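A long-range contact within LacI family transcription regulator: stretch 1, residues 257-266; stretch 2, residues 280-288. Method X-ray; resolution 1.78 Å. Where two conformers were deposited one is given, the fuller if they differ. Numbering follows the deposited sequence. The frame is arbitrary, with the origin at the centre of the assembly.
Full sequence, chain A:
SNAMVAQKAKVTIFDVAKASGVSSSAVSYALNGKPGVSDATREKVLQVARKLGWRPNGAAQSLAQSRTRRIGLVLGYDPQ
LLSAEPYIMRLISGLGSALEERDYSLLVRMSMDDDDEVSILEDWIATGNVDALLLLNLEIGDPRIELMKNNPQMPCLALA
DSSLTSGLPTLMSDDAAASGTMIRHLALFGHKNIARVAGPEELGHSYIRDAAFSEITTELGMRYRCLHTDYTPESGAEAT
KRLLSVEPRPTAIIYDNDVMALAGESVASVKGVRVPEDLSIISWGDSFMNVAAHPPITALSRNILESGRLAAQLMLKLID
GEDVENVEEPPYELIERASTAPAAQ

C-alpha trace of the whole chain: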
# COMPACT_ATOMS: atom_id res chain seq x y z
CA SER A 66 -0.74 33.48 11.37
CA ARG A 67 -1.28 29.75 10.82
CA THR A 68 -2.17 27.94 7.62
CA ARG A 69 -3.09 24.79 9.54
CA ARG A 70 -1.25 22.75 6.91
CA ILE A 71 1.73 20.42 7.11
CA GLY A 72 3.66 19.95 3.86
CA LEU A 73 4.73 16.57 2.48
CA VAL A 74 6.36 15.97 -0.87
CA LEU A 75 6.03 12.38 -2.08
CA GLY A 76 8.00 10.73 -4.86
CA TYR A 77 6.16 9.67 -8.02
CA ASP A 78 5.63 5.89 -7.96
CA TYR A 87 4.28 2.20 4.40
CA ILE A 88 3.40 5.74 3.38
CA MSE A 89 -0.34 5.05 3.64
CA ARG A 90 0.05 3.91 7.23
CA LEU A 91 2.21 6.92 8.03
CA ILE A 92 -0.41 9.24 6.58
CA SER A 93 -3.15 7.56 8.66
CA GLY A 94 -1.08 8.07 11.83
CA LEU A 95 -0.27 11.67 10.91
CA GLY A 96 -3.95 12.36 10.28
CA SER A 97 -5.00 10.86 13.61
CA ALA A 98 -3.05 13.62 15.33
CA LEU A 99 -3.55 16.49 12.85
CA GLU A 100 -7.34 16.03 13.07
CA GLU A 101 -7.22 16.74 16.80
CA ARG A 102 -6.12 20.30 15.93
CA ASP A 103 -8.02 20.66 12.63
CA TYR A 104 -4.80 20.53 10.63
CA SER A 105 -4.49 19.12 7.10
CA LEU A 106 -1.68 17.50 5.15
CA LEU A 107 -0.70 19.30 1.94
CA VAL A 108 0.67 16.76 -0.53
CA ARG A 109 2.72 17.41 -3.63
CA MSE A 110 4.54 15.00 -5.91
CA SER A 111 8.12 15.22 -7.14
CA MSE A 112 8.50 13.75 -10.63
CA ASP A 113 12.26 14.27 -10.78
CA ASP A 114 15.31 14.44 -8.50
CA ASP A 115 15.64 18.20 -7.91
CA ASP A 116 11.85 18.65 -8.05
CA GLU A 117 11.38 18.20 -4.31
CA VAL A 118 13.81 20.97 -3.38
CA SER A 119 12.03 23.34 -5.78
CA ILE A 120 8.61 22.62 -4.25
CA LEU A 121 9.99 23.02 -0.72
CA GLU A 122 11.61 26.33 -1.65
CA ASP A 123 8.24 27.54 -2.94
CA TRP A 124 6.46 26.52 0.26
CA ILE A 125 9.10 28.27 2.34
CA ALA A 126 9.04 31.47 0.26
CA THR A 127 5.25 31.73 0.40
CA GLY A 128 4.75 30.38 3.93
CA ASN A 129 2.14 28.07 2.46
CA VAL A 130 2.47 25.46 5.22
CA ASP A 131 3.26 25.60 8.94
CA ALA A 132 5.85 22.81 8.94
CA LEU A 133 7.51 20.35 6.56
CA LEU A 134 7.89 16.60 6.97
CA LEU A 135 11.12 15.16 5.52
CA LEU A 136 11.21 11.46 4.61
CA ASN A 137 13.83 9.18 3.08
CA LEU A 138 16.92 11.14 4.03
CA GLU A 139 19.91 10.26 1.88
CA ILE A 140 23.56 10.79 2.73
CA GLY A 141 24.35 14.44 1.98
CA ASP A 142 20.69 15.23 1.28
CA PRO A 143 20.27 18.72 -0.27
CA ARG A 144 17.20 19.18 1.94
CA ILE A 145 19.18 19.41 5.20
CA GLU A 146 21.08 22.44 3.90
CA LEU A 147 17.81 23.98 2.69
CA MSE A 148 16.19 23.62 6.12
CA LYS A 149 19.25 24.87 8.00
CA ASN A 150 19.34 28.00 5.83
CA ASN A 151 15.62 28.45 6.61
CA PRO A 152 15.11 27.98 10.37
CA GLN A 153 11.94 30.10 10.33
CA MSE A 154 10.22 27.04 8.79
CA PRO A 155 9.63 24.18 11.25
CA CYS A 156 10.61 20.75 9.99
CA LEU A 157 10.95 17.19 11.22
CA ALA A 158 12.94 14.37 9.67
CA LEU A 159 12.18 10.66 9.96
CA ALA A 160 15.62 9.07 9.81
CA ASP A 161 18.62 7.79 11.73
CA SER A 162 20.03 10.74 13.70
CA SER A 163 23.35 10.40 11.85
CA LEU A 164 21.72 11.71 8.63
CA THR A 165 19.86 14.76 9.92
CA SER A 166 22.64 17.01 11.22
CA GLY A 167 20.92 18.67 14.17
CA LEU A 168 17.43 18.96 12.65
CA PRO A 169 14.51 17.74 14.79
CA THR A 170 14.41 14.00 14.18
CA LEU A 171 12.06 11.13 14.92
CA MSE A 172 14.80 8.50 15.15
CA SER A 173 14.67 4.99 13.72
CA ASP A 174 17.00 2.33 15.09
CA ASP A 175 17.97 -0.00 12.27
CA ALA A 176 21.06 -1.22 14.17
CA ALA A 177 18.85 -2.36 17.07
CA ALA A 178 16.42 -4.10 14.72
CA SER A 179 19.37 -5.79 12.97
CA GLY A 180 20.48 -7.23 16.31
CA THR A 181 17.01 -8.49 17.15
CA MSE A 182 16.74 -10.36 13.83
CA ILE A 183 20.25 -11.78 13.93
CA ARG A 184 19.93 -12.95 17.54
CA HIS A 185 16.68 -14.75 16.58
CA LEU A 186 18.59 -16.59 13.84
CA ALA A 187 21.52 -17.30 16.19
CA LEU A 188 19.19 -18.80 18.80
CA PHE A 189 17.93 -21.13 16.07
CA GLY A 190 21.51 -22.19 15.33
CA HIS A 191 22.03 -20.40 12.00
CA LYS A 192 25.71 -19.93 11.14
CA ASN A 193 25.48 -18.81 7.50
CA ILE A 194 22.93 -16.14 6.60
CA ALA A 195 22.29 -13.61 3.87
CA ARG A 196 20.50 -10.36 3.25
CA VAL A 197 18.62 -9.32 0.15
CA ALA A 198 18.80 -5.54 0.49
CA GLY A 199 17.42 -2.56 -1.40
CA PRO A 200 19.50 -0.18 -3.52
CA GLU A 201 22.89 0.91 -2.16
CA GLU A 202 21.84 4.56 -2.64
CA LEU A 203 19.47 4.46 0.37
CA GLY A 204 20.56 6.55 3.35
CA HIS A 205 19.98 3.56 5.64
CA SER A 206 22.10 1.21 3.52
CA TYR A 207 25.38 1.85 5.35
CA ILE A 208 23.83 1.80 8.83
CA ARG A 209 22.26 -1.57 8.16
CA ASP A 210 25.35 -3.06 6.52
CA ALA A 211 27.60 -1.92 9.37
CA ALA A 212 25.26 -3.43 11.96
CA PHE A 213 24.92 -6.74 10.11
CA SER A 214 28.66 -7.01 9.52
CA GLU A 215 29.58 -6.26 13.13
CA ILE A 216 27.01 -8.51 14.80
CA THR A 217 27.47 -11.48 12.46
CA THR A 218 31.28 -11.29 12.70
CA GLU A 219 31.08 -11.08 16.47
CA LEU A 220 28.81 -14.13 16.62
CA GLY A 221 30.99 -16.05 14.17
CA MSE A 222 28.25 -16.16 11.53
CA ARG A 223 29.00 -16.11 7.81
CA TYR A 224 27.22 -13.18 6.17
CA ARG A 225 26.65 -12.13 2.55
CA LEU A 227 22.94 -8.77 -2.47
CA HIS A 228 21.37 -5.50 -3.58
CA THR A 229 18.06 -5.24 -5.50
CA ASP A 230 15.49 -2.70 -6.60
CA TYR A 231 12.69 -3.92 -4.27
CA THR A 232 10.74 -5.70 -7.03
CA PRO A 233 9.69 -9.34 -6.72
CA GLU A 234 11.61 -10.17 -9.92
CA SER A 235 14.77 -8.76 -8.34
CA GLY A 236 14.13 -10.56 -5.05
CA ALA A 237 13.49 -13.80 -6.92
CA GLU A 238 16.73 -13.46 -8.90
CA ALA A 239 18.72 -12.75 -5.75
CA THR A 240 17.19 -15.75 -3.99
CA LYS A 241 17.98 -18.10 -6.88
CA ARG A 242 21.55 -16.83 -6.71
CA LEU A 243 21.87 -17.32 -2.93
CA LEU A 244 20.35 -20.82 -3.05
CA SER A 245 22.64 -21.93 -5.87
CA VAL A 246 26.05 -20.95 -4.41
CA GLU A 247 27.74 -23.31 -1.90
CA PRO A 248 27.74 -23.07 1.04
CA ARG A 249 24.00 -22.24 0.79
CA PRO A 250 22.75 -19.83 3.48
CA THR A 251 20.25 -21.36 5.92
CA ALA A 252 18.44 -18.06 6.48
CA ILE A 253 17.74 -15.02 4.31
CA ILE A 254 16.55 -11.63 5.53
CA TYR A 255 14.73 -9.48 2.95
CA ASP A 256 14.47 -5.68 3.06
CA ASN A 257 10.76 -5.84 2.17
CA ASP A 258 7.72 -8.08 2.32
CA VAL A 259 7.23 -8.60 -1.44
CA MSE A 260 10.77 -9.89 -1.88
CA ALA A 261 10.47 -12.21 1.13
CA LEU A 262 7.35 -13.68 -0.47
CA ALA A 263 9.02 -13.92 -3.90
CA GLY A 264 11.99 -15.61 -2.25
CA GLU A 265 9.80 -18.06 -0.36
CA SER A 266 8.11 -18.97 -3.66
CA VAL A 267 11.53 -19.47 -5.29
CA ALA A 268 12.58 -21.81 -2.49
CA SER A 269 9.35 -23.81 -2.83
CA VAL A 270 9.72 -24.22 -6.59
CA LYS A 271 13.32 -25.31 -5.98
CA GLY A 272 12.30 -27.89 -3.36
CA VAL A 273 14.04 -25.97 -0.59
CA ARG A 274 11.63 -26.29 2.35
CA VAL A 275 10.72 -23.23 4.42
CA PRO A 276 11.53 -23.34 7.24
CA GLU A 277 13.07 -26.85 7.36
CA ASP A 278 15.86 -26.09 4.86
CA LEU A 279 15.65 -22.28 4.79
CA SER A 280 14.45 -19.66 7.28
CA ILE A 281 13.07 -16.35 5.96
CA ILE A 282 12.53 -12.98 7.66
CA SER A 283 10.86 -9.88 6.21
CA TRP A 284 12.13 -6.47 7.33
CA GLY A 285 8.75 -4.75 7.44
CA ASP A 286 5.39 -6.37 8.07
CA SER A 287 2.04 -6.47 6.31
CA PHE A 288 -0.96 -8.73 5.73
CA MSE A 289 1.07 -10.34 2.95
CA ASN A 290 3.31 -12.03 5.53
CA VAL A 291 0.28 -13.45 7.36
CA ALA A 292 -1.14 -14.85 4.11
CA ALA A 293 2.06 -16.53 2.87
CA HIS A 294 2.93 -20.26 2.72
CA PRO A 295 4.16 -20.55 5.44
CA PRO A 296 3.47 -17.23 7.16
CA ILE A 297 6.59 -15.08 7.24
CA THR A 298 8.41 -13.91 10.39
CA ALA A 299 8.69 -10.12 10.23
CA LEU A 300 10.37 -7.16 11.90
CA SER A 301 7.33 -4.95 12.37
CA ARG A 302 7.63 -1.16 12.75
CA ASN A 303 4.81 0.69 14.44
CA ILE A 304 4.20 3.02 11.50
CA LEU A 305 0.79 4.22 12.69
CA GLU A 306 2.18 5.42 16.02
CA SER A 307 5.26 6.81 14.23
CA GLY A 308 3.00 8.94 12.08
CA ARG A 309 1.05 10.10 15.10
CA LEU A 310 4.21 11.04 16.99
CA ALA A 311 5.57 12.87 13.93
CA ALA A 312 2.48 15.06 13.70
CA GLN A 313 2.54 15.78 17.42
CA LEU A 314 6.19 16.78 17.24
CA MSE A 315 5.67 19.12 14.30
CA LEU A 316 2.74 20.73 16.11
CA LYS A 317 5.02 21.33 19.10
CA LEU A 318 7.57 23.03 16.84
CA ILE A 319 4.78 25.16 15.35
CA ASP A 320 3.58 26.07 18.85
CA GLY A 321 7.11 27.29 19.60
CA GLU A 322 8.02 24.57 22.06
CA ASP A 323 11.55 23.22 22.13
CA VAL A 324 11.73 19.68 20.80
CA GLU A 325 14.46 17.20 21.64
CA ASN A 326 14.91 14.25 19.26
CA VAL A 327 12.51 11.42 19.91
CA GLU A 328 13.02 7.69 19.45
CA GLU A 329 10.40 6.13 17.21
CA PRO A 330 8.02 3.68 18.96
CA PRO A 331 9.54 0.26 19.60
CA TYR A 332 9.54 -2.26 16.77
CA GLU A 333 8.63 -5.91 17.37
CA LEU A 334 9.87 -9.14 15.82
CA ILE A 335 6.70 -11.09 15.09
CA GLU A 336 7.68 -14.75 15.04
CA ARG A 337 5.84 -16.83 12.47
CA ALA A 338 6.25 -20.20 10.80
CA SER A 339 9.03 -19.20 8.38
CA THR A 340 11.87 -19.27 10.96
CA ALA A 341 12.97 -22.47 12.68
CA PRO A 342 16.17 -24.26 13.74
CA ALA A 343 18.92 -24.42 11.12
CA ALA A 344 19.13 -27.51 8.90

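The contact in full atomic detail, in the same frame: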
# COMPACT_ATOMS: atom_id res chain seq x y z
N ASN A 257 12.20 -6.10 2.18
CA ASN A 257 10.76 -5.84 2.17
C ASN A 257 9.93 -7.10 2.09
O ASN A 257 10.45 -8.18 1.83
CB ASN A 257 10.34 -4.81 1.11
CG ASN A 257 10.42 -5.34 -0.32
OD1 ASN A 257 10.62 -6.53 -0.55
ND2 ASN A 257 10.24 -4.45 -1.29
N ASP A 258 8.63 -6.93 2.31
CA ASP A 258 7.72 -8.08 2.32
C ASP A 258 7.57 -8.78 0.97
O ASP A 258 7.56 -10.01 0.92
CB ASP A 258 6.35 -7.68 2.89
CG ASP A 258 5.72 -6.47 2.19
OD1 ASP A 258 6.26 -5.93 1.19
OD2 ASP A 258 4.63 -6.06 2.65
N VAL A 259 7.45 -8.02 -0.11
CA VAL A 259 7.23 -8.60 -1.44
C VAL A 259 8.41 -9.48 -1.87
O VAL A 259 8.23 -10.53 -2.49
CB VAL A 259 6.96 -7.52 -2.52
CG1 VAL A 259 5.64 -6.86 -2.28
CG2 VAL A 259 8.06 -6.49 -2.52
N MSE A 260 9.62 -9.05 -1.53
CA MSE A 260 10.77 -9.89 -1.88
C MSE A 260 10.88 -11.14 -1.01
O MSE A 260 11.32 -12.19 -1.50
CB MSE A 260 12.09 -9.09 -1.87
CG MSE A 260 12.10 -7.98 -2.91
SE MSE A 260 13.88 -7.29 -3.26
CE MSE A 260 14.30 -6.61 -1.52
N ALA A 261 10.49 -11.04 0.26
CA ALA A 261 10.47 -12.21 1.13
C ALA A 261 9.49 -13.25 0.58
O ALA A 261 9.79 -14.45 0.52
CB ALA A 261 10.12 -11.83 2.59
N LEU A 262 8.32 -12.78 0.15
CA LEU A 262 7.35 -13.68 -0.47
C LEU A 262 7.89 -14.28 -1.77
O LEU A 262 7.78 -15.49 -2.00
CB LEU A 262 6.02 -12.95 -0.72
CG LEU A 262 4.96 -13.80 -1.42
CD1 LEU A 262 4.57 -14.95 -0.50
CD2 LEU A 262 3.75 -12.94 -1.71
N ALA A 263 8.47 -13.45 -2.62
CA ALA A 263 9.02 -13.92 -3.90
C ALA A 263 10.12 -14.95 -3.66
O ALA A 263 10.21 -15.96 -4.37
CB ALA A 263 9.56 -12.73 -4.72
N GLY A 264 10.94 -14.69 -2.65
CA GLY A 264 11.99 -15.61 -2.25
C GLY A 264 11.47 -16.91 -1.68
O GLY A 264 11.99 -17.99 -1.98
N GLU A 265 10.43 -16.84 -0.87
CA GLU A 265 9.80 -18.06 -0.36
C GLU A 265 9.25 -18.91 -1.52
O GLU A 265 9.38 -20.13 -1.52
CB GLU A 265 8.68 -17.71 0.61
CG GLU A 265 8.05 -18.88 1.32
CD GLU A 265 6.87 -18.43 2.17
OE1 GLU A 265 5.88 -17.94 1.58
OE2 GLU A 265 6.92 -18.55 3.41
N SER A 266 8.64 -18.26 -2.50
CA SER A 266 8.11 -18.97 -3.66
C SER A 266 9.24 -19.61 -4.47
O SER A 266 9.10 -20.75 -4.94
CB SER A 266 7.25 -18.05 -4.53
OG SER A 266 6.15 -17.55 -3.78
N SER A 280 15.26 -20.62 6.54
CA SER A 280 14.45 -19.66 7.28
C SER A 280 14.41 -18.33 6.55
O SER A 280 15.39 -17.94 5.91
CB SER A 280 15.03 -19.43 8.69
OG SER A 280 14.74 -20.52 9.54
N ILE A 281 13.27 -17.64 6.64
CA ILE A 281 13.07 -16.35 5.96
C ILE A 281 12.50 -15.32 6.93
O ILE A 281 11.59 -15.62 7.70
CB ILE A 281 12.12 -16.50 4.75
CG1 ILE A 281 12.81 -17.30 3.64
CG2 ILE A 281 11.71 -15.14 4.20
CD1 ILE A 281 11.91 -17.61 2.46
N ILE A 282 13.05 -14.11 6.89
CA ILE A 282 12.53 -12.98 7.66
C ILE A 282 12.29 -11.80 6.72
O ILE A 282 13.10 -11.52 5.83
CB ILE A 282 13.52 -12.57 8.77
CG1 ILE A 282 13.68 -13.70 9.77
CG2 ILE A 282 13.05 -11.29 9.49
CD1 ILE A 282 14.74 -13.43 10.82
N SER A 283 11.16 -11.11 6.92
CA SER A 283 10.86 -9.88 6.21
C SER A 283 11.16 -8.70 7.12
O SER A 283 10.69 -8.68 8.25
CB SER A 283 9.37 -9.81 5.87
OG SER A 283 9.05 -8.56 5.28
N TRP A 284 11.91 -7.72 6.61
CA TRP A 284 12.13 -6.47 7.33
C TRP A 284 10.98 -5.58 6.92
O TRP A 284 10.97 -5.02 5.82
CB TRP A 284 13.45 -5.82 6.90
CG TRP A 284 14.05 -4.88 7.90
CD1 TRP A 284 13.39 -4.10 8.78
CD2 TRP A 284 15.45 -4.64 8.12
NE1 TRP A 284 14.29 -3.37 9.54
CE2 TRP A 284 15.55 -3.70 9.16
CE3 TRP A 284 16.62 -5.15 7.55
CZ2 TRP A 284 16.79 -3.24 9.63
CZ3 TRP A 284 17.85 -4.69 8.02
CH2 TRP A 284 17.92 -3.75 9.05
N GLY A 285 9.98 -5.44 7.79
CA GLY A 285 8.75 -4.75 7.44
C GLY A 285 7.63 -5.77 7.44
O GLY A 285 7.81 -6.90 6.99
N ASP A 286 6.47 -5.40 7.97
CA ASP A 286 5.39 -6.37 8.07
C ASP A 286 4.14 -5.88 7.36
O ASP A 286 3.94 -4.69 7.17
CB ASP A 286 5.09 -6.68 9.54
CG ASP A 286 4.26 -7.95 9.72
OD1 ASP A 286 4.31 -8.83 8.83
OD2 ASP A 286 3.57 -8.07 10.74
N SER A 287 3.30 -6.82 6.93
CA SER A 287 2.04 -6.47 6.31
C SER A 287 1.20 -7.73 6.29
O SER A 287 1.70 -8.79 6.64
CB SER A 287 2.22 -5.95 4.88
OG SER A 287 2.58 -7.00 4.01
N PHE A 288 -0.05 -7.60 5.86
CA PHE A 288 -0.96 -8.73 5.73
C PHE A 288 -0.41 -9.81 4.81
O PHE A 288 -0.77 -10.98 4.93
CB PHE A 288 -2.31 -8.25 5.20
CG PHE A 288 -3.26 -7.78 6.26
CD1 PHE A 288 -3.17 -8.25 7.56
CD2 PHE A 288 -4.27 -6.88 5.94
CE1 PHE A 288 -4.06 -7.82 8.54
CE2 PHE A 288 -5.16 -6.44 6.91
CZ PHE A 288 -5.05 -6.91 8.21

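How do the two backbones lie against each other? Residues 258-266 form a helix that continues later in the chain, and residues 280-284 form a strand; their axes run nearly antiparallel, at 162°, and approach to 7.5 Å. The start of the helix therefore meets the end of the strand, while later turns lie against its beginning. The closest CA pairings fall at that first end: Asn257 CA is 5.4 Å from Trp284 CA, and Asp258 CA is 5.3 Å from Ser283 CA. No backbone hydrogen bond joins the two stretches; side chains of the strand pack against the helix, and one side-chain hydrogen bond links Asp258 to the loop after the strand.

What does Asn257 contribute where the helix begins? Its CA-to-CB bond points away from the strand, and its side chain serves its own helix instead: OD1 of Asn257 accepts a hydrogen bond from N of Met260 at 2.9 Å. This is an N-cap, satisfying an amide in the first turn, where no preceding carbonyl is available. The backbone of Asn257 makes the contact with stretch 2, its CA lying 3.7 Å from Trp284 O and its C 3.6 Å from Ser283 OG. The tryptophan ring leads away and takes little part.

How does Asp258 tie the helix to the loop after the strand? Its carboxylate reaches Ser287, whose OG donates to Asp258 OD2 at 2.6 Å, a short bond that is the only hydrogen bond between the stretches. The same serine is an N-cap, its side chain capping a backbone N just past the stretch, so one hydroxyl serves both the cap and the crossing bond. The other carboxylate oxygen, Asp258 OD1, receives a weak bond from Val259 N at 2.7 Å. Ser283 packs against this aspartate, with Ser283 OG 3.3 Å from Asp258 CA, but the Ser283 OG donates to Gly285 O at 2.7 Å within its own stretch. That bond spans the turn out of the strand, where the backbone angles of Gly285 would jam a CB against the preceding carbonyl oxygen.

Which residues close the contact farther along the helix? Val259 and Met260, a selenomethionine, make no contact with stretch 2; the next to do so is Ala261, one turn after Asn257. The CB of Ala261 points toward the strand and lies 3.9 Å from Ser283 CB and 4.0 Å from Ile281 CG2, a small group resting against two strand side chains that point toward the helix. Ile282, between them in sequence, points away, as the alternation of a strand requires.

Where does Ile281 meet the helix farther on? Ile281 CD1 reaches along the helix to pack 4.2 Å from Gly264 C and 3.6 Å from Glu265 CA. Gly264 presents only backbone here, while the aliphatic base of Glu265 joins in, its CB 3.7 Å from Ile281 CD1. The glutamate's OE1 is hydrogen-bonded elsewhere in the structure. Ser266 points away and makes no contact with stretch 2.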